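Local atomic coordinates of beta-lactamase II (Erythrobacter litoralis, PDB entry 6V72), a protein that probably hydrolyses the ring of beta-lactam antibiotics to substituted beta-amino acids, as a zinc-dependent class B metallo-beta-lactamase. Residues N61-D66 and Q151-L156; K87-A92 and A111-W116. All blocks are in the same frame, centred on the assembly; numbering follows the deposited sequence. Where two conformers were deposited one is given.

Overall arrangement
Interactions 1 and 2 lie with centres about 9 Å apart, on the same side of the chain's centre, and meet at the mixed sheet where strands 61-65 and 89-93 are neighbours. Interaction 2 adds the next strand of that sheet, 114-117; interaction 1 joins strand 61-65 to the end of helix 147-153 and the turn leading to strand 157-159 of the second sheet. In chain order the segments are 61-66, 87-92, 111-116 and 151-156, so interaction 2 is nested inside the loop closed by interaction 1. Two probable hydrogen bonds, T62 OG1 with K87 O and S152 O with R90 NH1, couple them. Strand 89-93 leads toward zinc ligands H96, H98 and D100 (98-103 unmodelled); no zinc is bound here.

Interaction 1. Residues N61-D66 and Q151-L156; sequences NTILVD and QSLAPL. With CA (calcium ion), chain D.
No aromatic ring enters this contact; its flat groups are the cis peptide between A154 and P155 and the carboxamide of Q151. I63 CD1 lies beyond A154 O and well out of the plane of that peptide, 3.2 Å from A154 O, and the P155 ring adds a looser touch, I63 CD1 to P155 CD at 4.3 Å. The carboxamide takes no part in the contact with strand 61-65: Q151, extended beyond CG, brings OE1 to within 2.4 Å of the calcium ion, with an almost straight CD-OE1-calcium angle of about 163°. A water bound to the same ion donates to S152 OG over 2.8 Å, and E148 supplies another ligand while its carbonyl oxygen bonds S152 OG.

The apolar core is built from branch tips. I63 has CG2 anti to the backbone N, which sets this methyl between two leucines, 3.6 Å from L153 CD2 and 3.7 Å from L156 CD1. Its CG1 arm, with chi2 at 139° in the conformer described, reaches instead to the carbonyls of the 151-156 segment. I63 and L156 slide past each other in opposite directions, whereas V65 crosses L156 obliquely, with V65 CG2 to L156 CD1 at a tight 3.4 Å. L156 also rests on V172 and L174, so the contact bridges the two sheets of the sandwich.

No hydrogen bond crosses between the segments. Carbonyls of the 151-156 segment are bonded elsewhere, S152 O accepting from R90 NH1 and A154 O from N58 ND2, which implies cohesion by buried methyl groups, while the calcium bound by Q151 and E148 lies apart from the apolar contact.

Interaction 2. Residues K87-A92 and A111-W116; sequences KPVRAA and ANIATW
A114 O is the best-held polar atom, gripped twice from strand 89-92: A92 N donates to it at 2.9 Å with an N-H...O angle of 151°, the donor in the plane of the A114 carbonyl, and A91 CA adds a CA-H...O contact to A114 O at 3.3 Å. A92 O is held less well. Its bond from W116 N is short at 2.8 Å but bent to 130°, hence weak; T115 CA approaches A92 O at 3.4 Å, and the W116 ring turns its edge to that oxygen, W116 CD1 3.5 Å from A92 O. A92 bonds to residues 114 and 116 astride its bridge partner T115, the parallel pattern, and the strand axes diverge by 23°.

Just ahead of the bridged residues, I113 crosses V89 obliquely. I113 CG1 lies beside the backbone N, and CD1 ends 3.8 Å from V89 CG1; I113 CG2, anti to N, comes within 4.0 Å of A92 CB.

The intervening helix 105-110 makes this a beta-alpha-beta crossover. That helix ends in a Schellman motif with N112 as C-prime, and its L108 packs on A92, I113 and T115, while helix 147-153 meets A91 and W116 through L153; strands 61-65 and 135-139 flank the pair.

Interaction 1. Residues N61-D66 and Q151-L156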
loop_
_atom_site.group_PDB
_atom_site.type_symbol
_atom_site.label_atom_id
_atom_site.label_comp_id
_atom_site.label_asym_id
_atom_site.label_seq_id
_atom_site.Cartn_x
_atom_site.Cartn_y
_atom_site.Cartn_z
ATOM N N ASN A 61 -15.461 -30.064 19.490
ATOM C CA ASN A 61 -14.173 -29.463 19.167
ATOM C C ASN A 61 -14.389 -28.148 18.433
ATOM O O ASN A 61 -15.516 -27.760 18.111
ATOM C CB ASN A 61 -13.315 -30.407 18.319
ATOM C CG ASN A 61 -12.790 -31.588 19.128
ATOM O OD1 ASN A 61 -13.337 -32.698 19.070
ATOM N ND2 ASN A 61 -11.742 -31.345 19.915
ATOM N N THR A 62 -13.282 -27.451 18.185
ATOM C CA THR A 62 -13.313 -26.248 17.364
ATOM C C THR A 62 -12.335 -26.366 16.213
ATOM O O THR A 62 -11.395 -27.165 16.235
ATOM C CB THR A 62 -12.982 -24.976 18.169
ATOM O OG1 THR A 62 -11.819 -25.204 18.984
ATOM C CG2 THR A 62 -14.157 -24.580 19.072
ATOM N N ILE A 63 -12.589 -25.549 15.194
ATOM C CA ILE A 63 -11.713 -25.394 14.035
ATOM C C ILE A 63 -11.249 -23.951 13.993
ATOM O O ILE A 63 -12.060 -23.027 14.111
ATOM C CB ILE A 63 -12.424 -25.773 12.727
ATOM C CG1 ILE A 63 -12.814 -27.245 12.763
ATOM C CG2 ILE A 63 -11.533 -25.496 11.537
ATOM C CD1 ILE A 63 -14.159 -27.481 12.196
ATOM N N LEU A 64 -9.948 -23.764 13.833
ATOM C CA LEU A 64 -9.321 -22.446 13.853
ATOM C C LEU A 64 -9.071 -21.966 12.428
ATOM O O LEU A 64 -8.544 -22.719 11.603
ATOM C CB LEU A 64 -8.000 -22.504 14.623
ATOM C CG LEU A 64 -7.197 -21.199 14.756
ATOM C CD1 LEU A 64 -7.964 -20.174 15.529
ATOM C CD2 LEU A 64 -5.849 -21.491 15.396
ATOM N N VAL A 65 -9.465 -20.724 12.136
ATOM C CA VAL A 65 -9.092 -20.064 10.886
ATOM C C VAL A 65 -8.101 -18.970 11.244
ATOM O O VAL A 65 -8.467 -18.002 11.916
ATOM C CB VAL A 65 -10.299 -19.475 10.146
ATOM C CG1 VAL A 65 -9.794 -18.749 8.872
ATOM C CG2 VAL A 65 -11.326 -20.566 9.830
ATOM N N ASP A 66 -6.855 -19.140 10.792
ATOM C CA ASP A 66 -5.722 -18.225 10.952
ATOM C C ASP A 66 -5.210 -18.130 12.387
ATOM O O ASP A 66 -5.958 -18.280 13.365
ATOM C CB ASP A 66 -6.048 -16.834 10.387
ATOM C CG ASP A 66 -5.954 -16.816 8.865
ATOM O OD1 ASP A 66 -5.147 -17.611 8.332
ATOM O OD2 ASP A 66 -6.665 -16.034 8.199
ATOM N N GLN A 151 -13.434 -32.599 4.572
ATOM C CA GLN A 151 -13.994 -33.341 5.701
ATOM C C GLN A 151 -13.536 -32.757 7.026
ATOM O O GLN A 151 -14.337 -32.610 7.961
ATOM C CB GLN A 151 -13.577 -34.805 5.619
ATOM C CG GLN A 151 -14.257 -35.714 6.643
ATOM C CD GLN A 151 -13.733 -37.140 6.565
ATOM O OE1 GLN A 151 -12.546 -37.380 6.730
ATOM N NE2 GLN A 151 -14.613 -38.080 6.298
ATOM N N SER A 152 -12.248 -32.441 7.130
ATOM C CA SER A 152 -11.658 -32.086 8.415
ATOM C C SER A 152 -12.010 -30.684 8.862
ATOM O O SER A 152 -11.978 -30.403 10.065
ATOM C CB SER A 152 -10.134 -32.212 8.355
ATOM O OG SER A 152 -9.741 -33.528 7.975
ATOM N N LEU A 153 -12.336 -29.792 7.932
ATOM C CA LEU A 153 -12.588 -28.403 8.276
ATOM C C LEU A 153 -14.059 -28.048 8.185
ATOM O O LEU A 153 -14.425 -26.916 8.505
ATOM C CB LEU A 153 -11.762 -27.479 7.371
ATOM C CG LEU A 153 -10.248 -27.741 7.565
ATOM C CD1 LEU A 153 -9.389 -27.179 6.458
ATOM C CD2 LEU A 153 -9.771 -27.192 8.914
ATOM N N ALA A 154 -14.902 -28.978 7.756
ATOM C CA ALA A 154 -16.343 -28.759 7.800
ATOM C C ALA A 154 -16.757 -28.315 9.202
ATOM O O ALA A 154 -16.228 -28.831 10.196
ATOM C CB ALA A 154 -17.078 -30.050 7.409
ATOM N N PRO A 155 -17.718 -27.381 9.333
ATOM C CA PRO A 155 -18.601 -26.837 8.294
ATOM C C PRO A 155 -18.019 -25.731 7.438
ATOM O O PRO A 155 -18.713 -25.272 6.548
ATOM C CB PRO A 155 -19.783 -26.298 9.100
ATOM C CG PRO A 155 -19.142 -25.869 10.399
ATOM C CD PRO A 155 -18.136 -26.963 10.684
ATOM N N LEU A 156 -16.782 -25.316 7.687
ATOM C CA LEU A 156 -16.167 -24.344 6.794
ATOM C C LEU A 156 -16.090 -24.912 5.388
ATOM O O LEU A 156 -15.738 -26.083 5.189
ATOM C CB LEU A 156 -14.765 -23.975 7.270
ATOM C CG LEU A 156 -14.743 -23.178 8.573
ATOM C CD1 LEU A 156 -13.359 -23.272 9.176
ATOM C CD2 LEU A 156 -15.155 -21.713 8.377
HETATM CA CA CA D . -10.489 -38.159 7.617
HETATM O O HOH W 1 -10.709 -35.994 8.803
#

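Interaction 2. Residues K87-A92 and A111-W116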
loop_
_atom_site.group_PDB
_atom_site.type_symbol
_atom_site.label_atom_id
_atom_site.label_comp_id
_atom_site.label_asym_id
_atom_site.label_seq_id
_atom_site.Cartn_x
_atom_site.Cartn_y
_atom_site.Cartn_z
ATOM N N LYS A 87 -13.951 -27.060 24.183
ATOM C CA LYS A 87 -14.054 -27.597 22.828
ATOM C C LYS A 87 -12.702 -27.369 22.173
ATOM O O LYS A 87 -12.505 -26.403 21.431
ATOM C CB LYS A 87 -15.188 -26.922 22.052
ATOM C CG LYS A 87 -16.560 -27.281 22.612
ATOM C CD LYS A 87 -17.657 -26.584 21.867
ATOM C CE LYS A 87 -19.008 -26.994 22.413
ATOM N NZ LYS A 87 -19.198 -26.451 23.772
ATOM N N PRO A 88 -11.726 -28.228 22.461
ATOM C CA PRO A 88 -10.354 -27.963 22.001
ATOM C C PRO A 88 -10.255 -27.860 20.487
ATOM O O PRO A 88 -11.000 -28.496 19.736
ATOM C CB PRO A 88 -9.568 -29.168 22.521
ATOM C CG PRO A 88 -10.375 -29.668 23.682
ATOM C CD PRO A 88 -11.810 -29.402 23.349
ATOM N N VAL A 89 -9.289 -27.067 20.046
ATOM C CA VAL A 89 -9.005 -26.951 18.619
ATOM C C VAL A 89 -8.475 -28.285 18.121
ATOM O O VAL A 89 -7.505 -28.829 18.659
ATOM C CB VAL A 89 -7.998 -25.824 18.350
ATOM C CG1 VAL A 89 -7.723 -25.718 16.850
ATOM C CG2 VAL A 89 -8.515 -24.474 18.881
ATOM N N ARG A 90 -9.111 -28.840 17.108
ATOM C CA ARG A 90 -8.540 -30.053 16.549
ATOM C C ARG A 90 -7.972 -29.873 15.155
ATOM O O ARG A 90 -7.168 -30.710 14.731
ATOM C CB ARG A 90 -9.564 -31.180 16.541
ATOM C CG ARG A 90 -10.645 -30.997 15.593
ATOM C CD ARG A 90 -11.322 -32.330 15.276
ATOM N NE ARG A 90 -12.553 -31.986 14.596
ATOM C CZ ARG A 90 -12.641 -31.707 13.301
ATOM N NH1 ARG A 90 -11.561 -31.771 12.508
ATOM N NH2 ARG A 90 -13.821 -31.368 12.813
ATOM N N ALA A 91 -8.328 -28.798 14.461
ATOM C CA ALA A 91 -7.774 -28.548 13.139
ATOM C C ALA A 91 -7.726 -27.050 12.929
ATOM O O ALA A 91 -8.487 -26.303 13.540
ATOM C CB ALA A 91 -8.597 -29.201 12.024
ATOM N N ALA A 92 -6.828 -26.621 12.049
ATOM C CA ALA A 92 -6.658 -25.207 11.744
ATOM C C ALA A 92 -6.371 -25.062 10.262
ATOM O O ALA A 92 -5.745 -25.929 9.651
ATOM C CB ALA A 92 -5.506 -24.571 12.529
ATOM N N ALA A 111 0.787 -27.658 20.073
ATOM C CA ALA A 111 -0.482 -28.140 20.594
ATOM C C ALA A 111 -1.031 -29.333 19.817
ATOM O O ALA A 111 -2.189 -29.711 20.028
ATOM C CB ALA A 111 -1.518 -27.009 20.598
ATOM N N ASN A 112 -0.233 -29.916 18.916
ATOM C CA ASN A 112 -0.627 -31.100 18.141
ATOM C C ASN A 112 -1.875 -30.845 17.311
ATOM O O ASN A 112 -2.712 -31.730 17.141
ATOM C CB ASN A 112 -0.843 -32.313 19.048
ATOM C CG ASN A 112 0.450 -33.019 19.393
ATOM O OD1 ASN A 112 1.541 -32.505 19.141
ATOM N ND2 ASN A 112 0.335 -34.213 19.970
ATOM N N ILE A 113 -2.019 -29.630 16.806
ATOM C CA ILE A 113 -3.158 -29.282 15.970
ATOM C C ILE A 113 -2.814 -29.530 14.508
ATOM O O ILE A 113 -1.769 -29.091 14.027
ATOM C CB ILE A 113 -3.566 -27.822 16.198
ATOM C CG1 ILE A 113 -4.086 -27.659 17.629
ATOM C CG2 ILE A 113 -4.629 -27.392 15.185
ATOM C CD1 ILE A 113 -4.182 -26.199 18.086
ATOM N N ALA A 114 -3.708 -30.238 13.803
ATOM C CA ALA A 114 -3.547 -30.503 12.378
ATOM C C ALA A 114 -3.778 -29.219 11.592
ATOM O O ALA A 114 -4.882 -28.675 11.604
ATOM C CB ALA A 114 -4.544 -31.566 11.920
ATOM N N THR A 115 -2.767 -28.780 10.866
ATOM C CA THR A 115 -2.774 -27.495 10.188
ATOM C C THR A 115 -2.860 -27.698 8.682
ATOM O O THR A 115 -2.231 -28.611 8.143
ATOM C CB THR A 115 -1.508 -26.732 10.538
ATOM O OG1 THR A 115 -0.382 -27.615 10.359
ATOM C CG2 THR A 115 -1.566 -26.302 12.000
ATOM N N TRP A 116 -3.634 -26.838 8.019
ATOM C CA TRP A 116 -3.962 -26.959 6.605
ATOM C C TRP A 116 -3.650 -25.660 5.884
ATOM O O TRP A 116 -3.902 -24.579 6.419
ATOM C CB TRP A 116 -5.469 -27.281 6.433
ATOM C CG TRP A 116 -5.800 -28.658 6.881
ATOM C CD1 TRP A 116 -6.109 -29.061 8.147
ATOM C CD2 TRP A 116 -5.797 -29.831 6.069
ATOM N NE1 TRP A 116 -6.323 -30.419 8.167
ATOM C CE2 TRP A 116 -6.133 -30.919 6.904
ATOM C CE3 TRP A 116 -5.545 -30.070 4.712
ATOM C CZ2 TRP A 116 -6.231 -32.220 6.429
ATOM C CZ3 TRP A 116 -5.640 -31.362 4.246
ATOM C CH2 TRP A 116 -5.979 -32.425 5.101
#